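Local atomic coordinates of concanavalin B (Canavalia ensiformis, PDB entry 6CAF), a protein that may act as a carbohydrate-binding protein of the jack bean seed and is built like the chitinases of glycosyl hydrolase family 18. Residues 48-54 / 100-104; 130-135 / 146-151; 208-214 / 246-252; 230-234 / 275-279. One frame throughout, in Å; residues are numbered along the deposited sequence.

Interaction 1: 48-54 / 100-104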
loop_
_atom_site.group_PDB
_atom_site.type_symbol
_atom_site.label_atom_id
_atom_site.label_comp_id
_atom_site.label_asym_id
_atom_site.label_seq_id
_atom_site.Cartn_x
_atom_site.Cartn_y
_atom_site.Cartn_z
ATOM N N CYS A 48 3.893 -11.158 9.525
ATOM C CA CYS A 48 2.683 -11.897 9.200
ATOM C C CYS A 48 2.117 -12.648 10.395
ATOM O O CYS A 48 0.904 -12.680 10.611
ATOM C CB CYS A 48 2.991 -12.878 8.056
ATOM S SG CYS A 48 3.277 -12.005 6.502
ATOM N N LYS A 49 3.005 -13.261 11.153
ATOM C CA LYS A 49 2.558 -14.132 12.241
ATOM C C LYS A 49 1.960 -13.390 13.425
ATOM O O LYS A 49 1.385 -14.023 14.308
ATOM C CB LYS A 49 3.678 -15.054 12.731
ATOM C CG LYS A 49 3.957 -16.157 11.751
ATOM C CD LYS A 49 5.016 -17.123 12.192
ATOM C CE LYS A 49 5.242 -18.168 11.133
ATOM N NZ LYS A 49 4.184 -19.182 11.282
ATOM N N THR A 50 2.071 -12.060 13.451
ATOM C CA THR A 50 1.351 -11.313 14.460
ATOM C C THR A 50 -0.157 -11.485 14.376
ATOM O O THR A 50 -0.866 -11.286 15.365
ATOM C CB THR A 50 1.576 -9.795 14.372
ATOM O OG1 THR A 50 1.060 -9.283 13.134
ATOM C CG2 THR A 50 3.013 -9.408 14.534
ATOM N N ASN A 51 -0.637 -11.773 13.175
ATOM C CA ASN A 51 -2.067 -11.783 12.900
ATOM C C ASN A 51 -2.694 -10.401 12.930
ATOM O O ASN A 51 -3.913 -10.292 12.915
ATOM C CB ASN A 51 -2.838 -12.725 13.834
ATOM C CG ASN A 51 -3.042 -14.082 13.226
ATOM O OD1 ASN A 51 -4.153 -14.455 12.845
ATOM N ND2 ASN A 51 -1.968 -14.817 13.100
ATOM N N ASN A 52 -1.871 -9.350 12.986
ATOM C CA ASN A 52 -2.428 -8.000 13.015
ATOM C C ASN A 52 -2.842 -7.477 11.651
ATOM O O ASN A 52 -3.604 -6.526 11.598
ATOM C CB ASN A 52 -1.418 -7.014 13.600
ATOM C CG ASN A 52 -1.253 -7.147 15.101
ATOM O OD1 ASN A 52 -1.600 -8.141 15.702
ATOM N ND2 ASN A 52 -0.726 -6.110 15.699
ATOM N N TYR A 53 -2.315 -8.096 10.600
ATOM C CA TYR A 53 -2.371 -7.527 9.271
ATOM C C TYR A 53 -3.064 -8.456 8.281
ATOM O O TYR A 53 -2.799 -9.663 8.228
ATOM C CB TYR A 53 -0.957 -7.262 8.774
ATOM C CG TYR A 53 -0.076 -6.529 9.754
ATOM C CD1 TYR A 53 -0.344 -5.220 10.138
ATOM C CD2 TYR A 53 1.009 -7.164 10.336
ATOM C CE1 TYR A 53 0.464 -4.542 11.026
ATOM C CE2 TYR A 53 1.833 -6.486 11.210
ATOM C CZ TYR A 53 1.562 -5.182 11.548
ATOM O OH TYR A 53 2.427 -4.493 12.371
ATOM N N LYS A 54 -3.939 -7.876 7.489
ATOM C CA LYS A 54 -4.504 -8.558 6.344
ATOM C C LYS A 54 -3.700 -8.416 5.060
ATOM O O LYS A 54 -3.809 -9.260 4.185
ATOM C CB LYS A 54 -5.931 -8.083 6.088
ATOM C CG LYS A 54 -6.726 -8.856 5.054
ATOM C CD LYS A 54 -7.820 -9.730 5.611
ATOM C CE LYS A 54 -8.589 -10.362 4.453
ATOM N NZ LYS A 54 -8.669 -9.443 3.279
ATOM N N MET A 100 -1.445 -18.376 5.617
ATOM C CA MET A 100 -2.227 -17.996 6.778
ATOM C C MET A 100 -3.184 -16.835 6.506
ATOM O O MET A 100 -3.768 -16.278 7.412
ATOM C CB MET A 100 -1.351 -17.767 8.002
ATOM C CG MET A 100 -0.395 -16.617 7.905
ATOM S SD MET A 100 0.407 -16.349 9.499
ATOM C CE MET A 100 1.953 -15.644 9.001
ATOM N N GLY A 101 -3.398 -16.529 5.230
ATOM C CA GLY A 101 -4.437 -15.611 4.839
ATOM C C GLY A 101 -4.015 -14.167 4.726
ATOM O O GLY A 101 -4.859 -13.307 4.628
ATOM N N VAL A 102 -2.718 -13.893 4.759
ATOM C CA VAL A 102 -2.234 -12.535 4.609
ATOM C C VAL A 102 -1.957 -12.312 3.124
ATOM O O VAL A 102 -1.303 -13.122 2.472
ATOM C CB VAL A 102 -0.954 -12.293 5.421
ATOM C CG1 VAL A 102 -0.423 -10.897 5.210
ATOM C CG2 VAL A 102 -1.184 -12.582 6.886
ATOM N N LYS A 103 -2.457 -11.209 2.590
ATOM C CA LYS A 103 -2.169 -10.857 1.209
ATOM C C LYS A 103 -0.840 -10.123 1.157
ATOM O O LYS A 103 -0.643 -9.183 1.909
ATOM C CB LYS A 103 -3.277 -9.986 0.657
ATOM C CG LYS A 103 -4.612 -10.667 0.563
ATOM C CD LYS A 103 -5.639 -9.785 -0.089
ATOM C CE LYS A 103 -6.989 -10.474 -0.169
ATOM N NZ LYS A 103 -7.664 -10.320 1.127
ATOM N N VAL A 104 0.055 -10.551 0.276
ATOM C CA VAL A 104 1.356 -9.934 0.164
ATOM C C VAL A 104 1.409 -9.241 -1.197
ATOM O O VAL A 104 1.251 -9.874 -2.248
ATOM C CB VAL A 104 2.465 -10.977 0.288
ATOM C CG1 VAL A 104 3.834 -10.350 0.163
ATOM C CG2 VAL A 104 2.345 -11.758 1.590
#

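Interaction 2: 130-135 / 146-151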
loop_
_atom_site.group_PDB
_atom_site.type_symbol
_atom_site.label_atom_id
_atom_site.label_comp_id
_atom_site.label_asym_id
_atom_site.label_seq_id
_atom_site.Cartn_x
_atom_site.Cartn_y
_atom_site.Cartn_z
ATOM N N LEU A 130 6.155 -7.527 -14.236
ATOM C CA LEU A 130 5.542 -7.768 -12.946
ATOM C C LEU A 130 4.764 -9.079 -12.931
ATOM O O LEU A 130 4.818 -9.859 -11.963
ATOM C CB LEU A 130 4.677 -6.594 -12.528
ATOM C CG LEU A 130 5.443 -5.287 -12.300
ATOM C CD1 LEU A 130 4.491 -4.131 -12.181
ATOM C CD2 LEU A 130 6.305 -5.376 -11.062
ATOM N N HIS A 131 4.044 -9.340 -14.015
ATOM C CA HIS A 131 3.278 -10.546 -14.063
ATOM C C HIS A 131 4.162 -11.811 -14.100
ATOM O O HIS A 131 3.947 -12.752 -13.325
ATOM C CB HIS A 131 2.321 -10.518 -15.252
ATOM C CG HIS A 131 1.428 -11.693 -15.276
ATOM N ND1 HIS A 131 1.578 -12.722 -16.167
ATOM C CD2 HIS A 131 0.398 -12.031 -14.475
ATOM C CE1 HIS A 131 0.656 -13.635 -15.949
ATOM N NE2 HIS A 131 -0.067 -13.245 -14.916
ATOM N N THR A 132 5.138 -11.808 -15.007
ATOM C CA THR A 132 5.995 -12.939 -15.197
ATOM C C THR A 132 6.789 -13.271 -13.952
ATOM O O THR A 132 6.952 -14.445 -13.593
ATOM C CB THR A 132 6.934 -12.701 -16.397
ATOM O OG1 THR A 132 6.141 -12.518 -17.562
ATOM C CG2 THR A 132 7.938 -13.798 -16.541
ATOM N N TYR A 133 7.298 -12.226 -13.302
ATOM C CA TYR A 133 8.275 -12.408 -12.245
ATOM C C TYR A 133 7.716 -12.277 -10.838
ATOM O O TYR A 133 8.396 -12.711 -9.900
ATOM C CB TYR A 133 9.485 -11.502 -12.454
ATOM C CG TYR A 133 10.276 -11.877 -13.656
ATOM C CD1 TYR A 133 11.178 -12.936 -13.619
ATOM C CD2 TYR A 133 10.121 -11.217 -14.853
ATOM C CE1 TYR A 133 11.896 -13.318 -14.740
ATOM C CE2 TYR A 133 10.833 -11.607 -15.985
ATOM C CZ TYR A 133 11.743 -12.634 -15.926
ATOM O OH TYR A 133 12.442 -13.011 -17.066
ATOM N N PHE A 134 6.524 -11.710 -10.658
ATOM C CA PHE A 134 5.939 -11.561 -9.341
ATOM C C PHE A 134 4.537 -12.091 -9.140
ATOM O O PHE A 134 4.148 -12.277 -7.983
ATOM C CB PHE A 134 5.943 -10.083 -8.884
ATOM C CG PHE A 134 7.316 -9.504 -8.658
ATOM C CD1 PHE A 134 7.990 -9.703 -7.494
ATOM C CD2 PHE A 134 7.907 -8.760 -9.612
ATOM C CE1 PHE A 134 9.226 -9.152 -7.293
ATOM C CE2 PHE A 134 9.132 -8.179 -9.431
ATOM C CZ PHE A 134 9.792 -8.354 -8.267
ATOM N N LEU A 135 3.763 -12.318 -10.196
ATOM C CA LEU A 135 2.342 -12.553 -10.012
ATOM C C LEU A 135 1.839 -13.917 -10.465
ATOM O O LEU A 135 0.630 -14.176 -10.351
ATOM C CB LEU A 135 1.510 -11.470 -10.711
ATOM C CG LEU A 135 1.733 -10.038 -10.210
ATOM C CD1 LEU A 135 1.064 -9.040 -11.141
ATOM C CD2 LEU A 135 1.172 -9.864 -8.791
ATOM N N VAL A 146 7.131 -16.792 -7.070
ATOM C CA VAL A 146 5.989 -16.403 -6.265
ATOM C C VAL A 146 4.828 -15.946 -7.132
ATOM O O VAL A 146 5.022 -15.595 -8.309
ATOM C CB VAL A 146 6.336 -15.265 -5.262
ATOM C CG1 VAL A 146 7.364 -15.720 -4.226
ATOM C CG2 VAL A 146 6.812 -13.996 -5.964
ATOM N N ALA A 147 3.641 -15.952 -6.525
ATOM C CA ALA A 147 2.484 -15.304 -7.092
ATOM C C ALA A 147 1.901 -14.404 -6.043
ATOM O O ALA A 147 1.106 -14.815 -5.203
ATOM C CB ALA A 147 1.444 -16.299 -7.576
ATOM N N LEU A 148 2.361 -13.176 -6.033
ATOM C CA LEU A 148 1.919 -12.198 -5.050
ATOM C C LEU A 148 0.447 -11.855 -5.243
ATOM O O LEU A 148 -0.126 -12.053 -6.313
ATOM C CB LEU A 148 2.768 -10.937 -5.111
ATOM C CG LEU A 148 4.256 -11.129 -4.799
ATOM C CD1 LEU A 148 4.964 -9.774 -4.802
ATOM C CD2 LEU A 148 4.494 -11.837 -3.495
ATOM N N ASP A 149 -0.165 -11.323 -4.192
ATOM C CA ASP A 149 -1.572 -11.018 -4.213
ATOM C C ASP A 149 -1.931 -9.721 -4.861
ATOM O O ASP A 149 -3.109 -9.477 -5.128
ATOM C CB ASP A 149 -2.097 -11.066 -2.803
ATOM C CG ASP A 149 -1.926 -12.419 -2.204
ATOM O OD1 ASP A 149 -2.670 -13.334 -2.598
ATOM O OD2 ASP A 149 -0.986 -12.622 -1.412
ATOM N N GLY A 150 -0.944 -8.872 -5.133
ATOM C CA GLY A 150 -1.246 -7.625 -5.777
ATOM C C GLY A 150 -0.042 -6.745 -6.002
ATOM O O GLY A 150 1.056 -7.031 -5.540
ATOM N N ILE A 151 -0.297 -5.649 -6.720
ATOM C CA ILE A 151 0.681 -4.612 -6.996
ATOM C C ILE A 151 0.096 -3.319 -6.448
ATOM O O ILE A 151 -1.057 -2.957 -6.755
ATOM C CB ILE A 151 0.961 -4.443 -8.509
ATOM C CG1 ILE A 151 1.461 -5.750 -9.123
ATOM C CG2 ILE A 151 1.917 -3.292 -8.752
ATOM C CD1 ILE A 151 2.783 -6.279 -8.629
HETATM O O HOH W 1 5.603 -14.832 -11.176
HETATM O O HOH W 2 7.883 -15.510 -9.685
HETATM O O HOH W 3 -1.154 -13.406 -8.435
#

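Interaction 3: 208-214 / 246-252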
loop_
_atom_site.group_PDB
_atom_site.type_symbol
_atom_site.label_atom_id
_atom_site.label_comp_id
_atom_site.label_asym_id
_atom_site.label_seq_id
_atom_site.Cartn_x
_atom_site.Cartn_y
_atom_site.Cartn_z
ATOM N N TYR A 208 -8.278 -1.096 -4.464
ATOM C CA TYR A 208 -8.177 -0.439 -3.178
ATOM C C TYR A 208 -7.420 0.868 -3.333
ATOM O O TYR A 208 -6.424 0.924 -4.076
ATOM C CB TYR A 208 -7.385 -1.270 -2.187
ATOM C CG TYR A 208 -7.897 -2.626 -1.853
ATOM C CD1 TYR A 208 -9.229 -2.861 -1.632
ATOM C CD2 TYR A 208 -6.995 -3.663 -1.632
ATOM C CE1 TYR A 208 -9.684 -4.135 -1.263
ATOM C CE2 TYR A 208 -7.410 -4.913 -1.207
ATOM C CZ TYR A 208 -8.769 -5.166 -1.064
ATOM O OH TYR A 208 -9.140 -6.435 -0.649
ATOM N N ILE A 209 -7.855 1.874 -2.578
ATOM C CA ILE A 209 -7.163 3.146 -2.517
ATOM C C ILE A 209 -6.818 3.422 -1.058
ATOM O O ILE A 209 -7.699 3.458 -0.195
ATOM C CB ILE A 209 -8.046 4.293 -3.051
ATOM C CG1 ILE A 209 -8.548 4.001 -4.467
ATOM C CG2 ILE A 209 -7.325 5.614 -2.962
ATOM C CD1 ILE A 209 -7.480 3.996 -5.506
ATOM N N PHE A 210 -5.525 3.590 -0.798
ATOM C CA PHE A 210 -4.981 3.861 0.519
ATOM C C PHE A 210 -4.567 5.334 0.565
ATOM O O PHE A 210 -3.500 5.696 0.086
ATOM C CB PHE A 210 -3.767 2.951 0.756
ATOM C CG PHE A 210 -4.095 1.495 0.832
ATOM C CD1 PHE A 210 -4.168 0.714 -0.300
ATOM C CD2 PHE A 210 -4.358 0.898 2.053
ATOM C CE1 PHE A 210 -4.467 -0.628 -0.217
ATOM C CE2 PHE A 210 -4.663 -0.448 2.136
ATOM C CZ PHE A 210 -4.755 -1.209 0.991
ATOM N N VAL A 211 -5.442 6.184 1.076
ATOM C CA VAL A 211 -5.201 7.609 1.012
ATOM C C VAL A 211 -4.251 8.009 2.133
ATOM O O VAL A 211 -4.508 7.721 3.304
ATOM C CB VAL A 211 -6.518 8.362 1.135
ATOM C CG1 VAL A 211 -6.271 9.866 1.081
ATOM C CG2 VAL A 211 -7.489 7.970 0.031
ATOM N N ARG A 212 -3.179 8.703 1.773
ATOM C CA ARG A 212 -2.156 9.071 2.746
ATOM C C ARG A 212 -2.515 10.357 3.472
ATOM O O ARG A 212 -2.244 11.464 2.996
ATOM C CB ARG A 212 -0.796 9.185 2.059
ATOM C CG ARG A 212 -0.307 7.874 1.503
ATOM C CD ARG A 212 1.085 7.947 0.918
ATOM N NE ARG A 212 1.058 8.437 -0.426
ATOM C CZ ARG A 212 1.430 9.643 -0.826
ATOM N NH1 ARG A 212 1.886 10.528 0.021
ATOM N NH2 ARG A 212 1.328 9.946 -2.098
ATOM N N PHE A 213 -3.156 10.180 4.613
ATOM C CA PHE A 213 -3.633 11.304 5.414
ATOM C C PHE A 213 -2.535 11.777 6.378
ATOM O O PHE A 213 -2.703 11.777 7.588
ATOM C CB PHE A 213 -4.903 10.917 6.209
ATOM C CG PHE A 213 -6.129 10.702 5.350
ATOM C CD1 PHE A 213 -6.829 11.772 4.827
ATOM C CD2 PHE A 213 -6.590 9.442 5.094
ATOM C CE1 PHE A 213 -7.976 11.583 4.079
ATOM C CE2 PHE A 213 -7.721 9.254 4.348
ATOM C CZ PHE A 213 -8.395 10.323 3.813
ATOM N N TYR A 214 -1.395 12.185 5.833
ATOM C CA TYR A 214 -0.324 12.677 6.675
ATOM C C TYR A 214 0.651 13.436 5.799
ATOM O O TYR A 214 0.616 13.340 4.559
ATOM C CB TYR A 214 0.359 11.514 7.440
ATOM C CG TYR A 214 0.946 10.405 6.585
ATOM C CD1 TYR A 214 0.166 9.393 6.120
ATOM C CD2 TYR A 214 2.312 10.330 6.332
ATOM C CE1 TYR A 214 0.697 8.380 5.337
ATOM C CE2 TYR A 214 2.860 9.270 5.618
ATOM C CZ TYR A 214 2.039 8.308 5.091
ATOM O OH TYR A 214 2.574 7.272 4.341
ATOM N N ASN A 246 -13.721 0.189 -0.608
ATOM C CA ASN A 246 -12.432 0.211 -1.277
ATOM C C ASN A 246 -11.503 1.319 -0.805
ATOM O O ASN A 246 -10.447 1.472 -1.403
ATOM C CB ASN A 246 -12.598 0.255 -2.794
ATOM C CG ASN A 246 -13.432 1.422 -3.290
ATOM O OD1 ASN A 246 -13.715 2.372 -2.568
ATOM N ND2 ASN A 246 -13.825 1.348 -4.580
ATOM N N LEU A 247 -11.887 2.034 0.259
ATOM C CA LEU A 247 -11.106 3.158 0.752
ATOM C C LEU A 247 -10.502 2.846 2.107
ATOM O O LEU A 247 -11.186 2.394 3.029
ATOM C CB LEU A 247 -11.930 4.415 0.862
ATOM C CG LEU A 247 -12.545 4.969 -0.381
ATOM C CD1 LEU A 247 -13.272 6.266 -0.050
ATOM C CD2 LEU A 247 -11.491 5.186 -1.418
ATOM N N PHE A 248 -9.205 3.106 2.201
ATOM C CA PHE A 248 -8.481 2.936 3.429
ATOM C C PHE A 248 -7.830 4.248 3.821
ATOM O O PHE A 248 -7.452 5.033 2.938
ATOM C CB PHE A 248 -7.340 1.941 3.271
ATOM C CG PHE A 248 -7.732 0.532 2.978
ATOM C CD1 PHE A 248 -8.174 0.165 1.722
ATOM C CD2 PHE A 248 -7.571 -0.464 3.950
ATOM C CE1 PHE A 248 -8.456 -1.152 1.431
ATOM C CE2 PHE A 248 -7.883 -1.785 3.666
ATOM C CZ PHE A 248 -8.298 -2.121 2.386
ATOM N N LEU A 249 -7.651 4.456 5.127
ATOM C CA LEU A 249 -6.804 5.549 5.601
ATOM C C LEU A 249 -5.396 5.032 5.802
ATOM O O LEU A 249 -5.173 4.134 6.632
ATOM C CB LEU A 249 -7.269 6.114 6.940
ATOM C CG LEU A 249 -8.665 6.698 6.972
ATOM C CD1 LEU A 249 -9.678 5.619 7.351
ATOM C CD2 LEU A 249 -8.730 7.806 8.012
ATOM N N GLU A 250 -4.425 5.597 5.082
ATOM C CA GLU A 250 -3.022 5.316 5.358
ATOM C C GLU A 250 -2.517 6.369 6.330
ATOM O O GLU A 250 -2.665 7.571 6.089
ATOM C CB GLU A 250 -2.160 5.279 4.105
ATOM C CG GLU A 250 -0.729 4.964 4.439
ATOM C CD GLU A 250 0.147 4.811 3.231
ATOM O OE1 GLU A 250 -0.288 4.092 2.311
ATOM O OE2 GLU A 250 1.299 5.301 3.245
ATOM N N LEU A 251 -1.948 5.881 7.423
ATOM C CA LEU A 251 -1.587 6.715 8.555
ATOM C C LEU A 251 -0.195 6.335 9.035
ATOM O O LEU A 251 0.257 5.192 8.867
ATOM C CB LEU A 251 -2.572 6.442 9.694
ATOM C CG LEU A 251 -4.028 6.845 9.418
ATOM C CD1 LEU A 251 -4.941 6.318 10.514
ATOM C CD2 LEU A 251 -4.113 8.337 9.236
ATOM N N PRO A 252 0.480 7.283 9.684
ATOM C CA PRO A 252 1.763 6.953 10.288
ATOM C C PRO A 252 1.553 6.224 11.602
ATOM O O PRO A 252 0.657 6.569 12.366
ATOM C CB PRO A 252 2.397 8.322 10.529
ATOM C CG PRO A 252 1.261 9.254 10.657
ATOM C CD PRO A 252 0.112 8.693 9.889
#

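Interaction 4: 230-234 / 275-279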
loop_
_atom_site.group_PDB
_atom_site.type_symbol
_atom_site.label_atom_id
_atom_site.label_comp_id
_atom_site.label_asym_id
_atom_site.label_seq_id
_atom_site.Cartn_x
_atom_site.Cartn_y
_atom_site.Cartn_z
ATOM N N ARG A 230 -11.988 14.631 7.813
ATOM C CA ARG A 230 -13.334 14.184 7.445
ATOM C C ARG A 230 -13.710 14.699 6.064
ATOM O O ARG A 230 -14.286 13.979 5.243
ATOM C CB ARG A 230 -14.351 14.672 8.459
ATOM C CG ARG A 230 -15.734 14.199 8.254
ATOM C CD ARG A 230 -16.665 14.666 9.368
ATOM N NE ARG A 230 -17.962 14.027 9.259
ATOM C CZ ARG A 230 -18.946 14.478 8.522
ATOM N NH1 ARG A 230 -18.806 15.606 7.848
ATOM N NH2 ARG A 230 -20.057 13.790 8.452
ATOM N N ASN A 231 -13.389 15.963 5.818
ATOM C CA ASN A 231 -13.689 16.567 4.535
ATOM C C ASN A 231 -12.907 15.915 3.396
ATOM O O ASN A 231 -13.445 15.718 2.300
ATOM C CB ASN A 231 -13.419 18.052 4.578
ATOM C CG ASN A 231 -13.806 18.689 3.295
ATOM O OD1 ASN A 231 -14.992 18.751 2.965
ATOM N ND2 ASN A 231 -12.818 19.140 2.550
ATOM N N ALA A 232 -11.652 15.604 3.656
ATOM C CA ALA A 232 -10.832 14.959 2.645
ATOM C C ALA A 232 -11.386 13.557 2.353
ATOM O O ALA A 232 -11.447 13.137 1.195
ATOM C CB ALA A 232 -9.373 14.946 3.056
ATOM N N TRP A 233 -11.748 12.816 3.401
ATOM C CA TRP A 233 -12.375 11.523 3.183
ATOM C C TRP A 233 -13.605 11.682 2.296
ATOM O O TRP A 233 -13.782 10.940 1.327
ATOM C CB TRP A 233 -12.744 10.892 4.522
ATOM C CG TRP A 233 -13.443 9.601 4.402
ATOM C CD1 TRP A 233 -14.766 9.424 4.250
ATOM C CD2 TRP A 233 -12.855 8.303 4.315
ATOM N NE1 TRP A 233 -15.064 8.092 4.127
ATOM C CE2 TRP A 233 -13.899 7.387 4.157
ATOM C CE3 TRP A 233 -11.551 7.828 4.394
ATOM C CZ2 TRP A 233 -13.681 6.011 4.061
ATOM C CZ3 TRP A 233 -11.329 6.476 4.292
ATOM C CH2 TRP A 233 -12.396 5.587 4.144
ATOM N N LEU A 234 -14.468 12.634 2.625
ATOM C CA LEU A 234 -15.619 12.908 1.796
ATOM C C LEU A 234 -15.224 13.127 0.336
ATOM O O LEU A 234 -15.829 12.560 -0.578
ATOM C CB LEU A 234 -16.382 14.119 2.344
ATOM C CG LEU A 234 -17.618 14.541 1.570
ATOM C CD1 LEU A 234 -18.649 13.422 1.498
ATOM C CD2 LEU A 234 -18.239 15.806 2.143
ATOM N N PRO A 275 -15.807 6.997 13.469
ATOM C CA PRO A 275 -17.269 7.033 13.482
ATOM C C PRO A 275 -17.881 8.103 12.602
ATOM O O PRO A 275 -19.069 8.035 12.264
ATOM C CB PRO A 275 -17.613 7.296 14.958
ATOM C CG PRO A 275 -16.408 6.782 15.697
ATOM C CD PRO A 275 -15.259 7.153 14.815
ATOM N N TYR A 276 -17.062 9.076 12.243
ATOM C CA TYR A 276 -17.523 10.266 11.591
ATOM C C TYR A 276 -17.117 10.373 10.134
ATOM O O TYR A 276 -17.263 11.418 9.528
ATOM C CB TYR A 276 -17.056 11.479 12.387
ATOM C CG TYR A 276 -17.619 11.491 13.761
ATOM C CD1 TYR A 276 -18.958 11.599 13.946
ATOM C CD2 TYR A 276 -16.814 11.315 14.881
ATOM C CE1 TYR A 276 -19.501 11.612 15.218
ATOM C CE2 TYR A 276 -17.346 11.288 16.149
ATOM C CZ TYR A 276 -18.706 11.430 16.308
ATOM O OH TYR A 276 -19.269 11.418 17.555
ATOM N N LEU A 277 -16.597 9.300 9.572
ATOM C CA LEU A 277 -16.243 9.325 8.155
ATOM C C LEU A 277 -17.490 9.180 7.302
ATOM O O LEU A 277 -18.237 8.221 7.475
ATOM C CB LEU A 277 -15.302 8.171 7.840
ATOM C CG LEU A 277 -13.942 8.228 8.518
ATOM C CD1 LEU A 277 -13.157 6.991 8.166
ATOM C CD2 LEU A 277 -13.185 9.505 8.205
ATOM N N PRO A 278 -17.712 10.109 6.352
ATOM C CA PRO A 278 -18.880 9.925 5.493
ATOM C C PRO A 278 -18.888 8.610 4.737
ATOM O O PRO A 278 -17.868 8.183 4.233
ATOM C CB PRO A 278 -18.795 11.117 4.543
ATOM C CG PRO A 278 -18.166 12.187 5.358
ATOM C CD PRO A 278 -17.154 11.467 6.227
ATOM N N ASP A 279 -20.058 7.988 4.654
ATOM C CA ASP A 279 -20.213 6.702 3.984
ATOM C C ASP A 279 -19.317 5.612 4.575
ATOM O O ASP A 279 -18.960 4.641 3.906
ATOM C CB ASP A 279 -20.051 6.814 2.460
ATOM C CG ASP A 279 -21.176 7.573 1.797
ATOM O OD1 ASP A 279 -22.309 7.539 2.306
ATOM O OD2 ASP A 279 -20.917 8.177 0.756
#

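Interaction 1: 48-54 / 100-104
Two segments leading into neighbouring parallel strands of a TIM barrel meet here, one starting inside a helix, the other just after one. Across them Lys-103 N donates to Lys-54 O at 2.9 Å in a nearly straight bond, extending the parallel ladder. The apolar contacts centre on Cys-48, Met-100 and Val-102: Val-102 CG1 lies 4.1 Å from Cys-48 SG, and Met-100 reaches back over Cys-48 and Lys-49. Val-102 CG2 sets a methyl group 3.6 Å from the backbone carbonyl Tyr-53 O. A disulfide from Cys-48 to Cys-97 ties the two helices covalently. Thr-50 OG1 accepts from Asn-52 N at 2.9 Å in an ST turn, and Gly-101, with positive phi, is the C-prime residue of a Schellman motif. Lys-54 NZ and Lys-103 NZ, 2.5 Å apart, form no hydrogen bond and are unfavourably close as modelled; Glu-31 offsets the charge of Lys-54 in a salt bridge. The contact thus links the ends of helices 44-49 and 91-99 to strands 55-64 and 103-109.

Interaction 2: 130-135 / 146-151
Leu-135 overlaps Leu-148 and Ile-151, where the chain enters strand 150-154, with CD1 3.9 Å from Ile-151 CG1 and CD2 4.2 Å from Leu-148 CB. This is the alpha-to-beta return of a beta-alpha-beta unit in a TIM barrel: after helix 120-135 the chain loops round, and residues 146-149 pass alongside the last residues of the helix on their way into strand 150-154. The apolar layer between helix and strand is completed by Leu-130 CB, 4.3 Å from Ile-151 CD1, and by Phe-134 CD1, 4.1 Å from Leu-148 CD1. Phe-134 also packs on Leu-106 of the adjacent strand 103-109, so the same layer spans two strands. The backbone widens into a pi-type turn over residues 131-135, and the carbonyl of Phe-134 is turned to the returning chain: Leu-148 N donates to Phe-134 O at 2.8 Å in an almost linear bond. Three waters supplement this one direct bond. One bridges Thr-132 O (2.8 Å) and Val-146 O (3.0 Å); a second accepts from Val-146 N (3.0 Å) and lies 2.9 Å from Tyr-133 O. The third donates to both Leu-135 O and Leu-148 O, at 2.7 Å each.

Interaction 3: 208-214 / 246-252
Tyr-208 opens the first strand of a classic beta-alpha-beta unit of the TIM barrel, in which strands 208-212 and 247-252 lie side by side and parallel, joined through helix 227-239. Its ring receives the edge of Phe-248 in a T-shaped pair, centroids 5.2 Å apart. Ile-209 lies on the outward face with Val-211, Leu-247 and Leu-249, the last three packing on helix 227-239. It bonds on both sides of Leu-247, as parallel pairing requires: Ile-209 N donates to Asn-246 O and Ile-209 O accepts from Phe-248 N, both at 2.9 Å. Phe-210 turns to the barrel interior and forms an offset stack with Phe-248 (centroids 4.1 Å apart, planes at 23°), completing an aromatic cluster with Tyr-208. Val-211 N donates to Phe-248 O at 3.0 Å, and Val-211 O accepts from Glu-250 N at 2.8 Å. Arg-212 returns to the interior, its CG 3.5 Å from Glu-250 OE2, while its NE bonds to Ala-187 O. At Phe-213, the centre of an inverse gamma turn, N still donates to Glu-250 O. Tyr-214 rests one ring face on Pro-252. Buried Glu-250 bonds through OE1 to Tyr-35, and its OE2 accepts from Tyr-214 OH at 2.6 Å.

Interaction 4: 230-234 / 275-279
The indole of Trp-233 lies at the apolar centre, with Leu-277 against one face: Leu-277 CB sits 3.8 Å from the centroid of the five-membered ring and close to its normal, a CH-pi contact, while CD2 of Leu-277 is 3.8 Å from Trp-233 CG. Pro-278 extends this packing along the helix. Its CD approaches Trp-233 CD1 at 3.7 Å and Arg-230 CG, also at 3.7 Å, and its CB lies 3.8 Å from Leu-234 CD1. The proline is therefore set among side chains from positions 230, 233 and 234, the spacing that brings residues of a helix to one side. Farther out, polar groups of Trp-233 and Arg-230 serve the loop backbone. Trp-233 NE1 donates to Pro-278 O at 2.8 Å, so the indole combines ring packing with a hydrogen bond at its edge. Arg-230 NE makes a weak bond to Tyr-276 O, 2.7 Å long but bent, and its guanidinium has Pro-278 CG over one face. The loop between helices 266-273 and 280-283 is thereby fixed to helix 227-239, whose Trp-233 faces inward onto Leu-247 and Leu-249 of strand 247-252.

In the fold
All four contacts belong to one TIM barrel, seen at successive depths. Interaction 3 is strand pairing in the wall, its centre about 8 Å from the centre of the chain; interactions 1 and 2, at about 14 and 15 Å, are entries from helices into strands; interaction 4, at about 20 Å, joins a helix to an outer loop. Interactions 1 and 2 touch through neighbouring strands, where Val-104 O and Asp-149 N stand 2.8 Å apart, a probable hydrogen bond. Interactions 3 and 4 interlock, Trp-233 CH2 lying 3.5 Å from Leu-247 CB. Interactions 2 and 4 lie on opposite sides of the chain's centre, their centres about 33 Å apart.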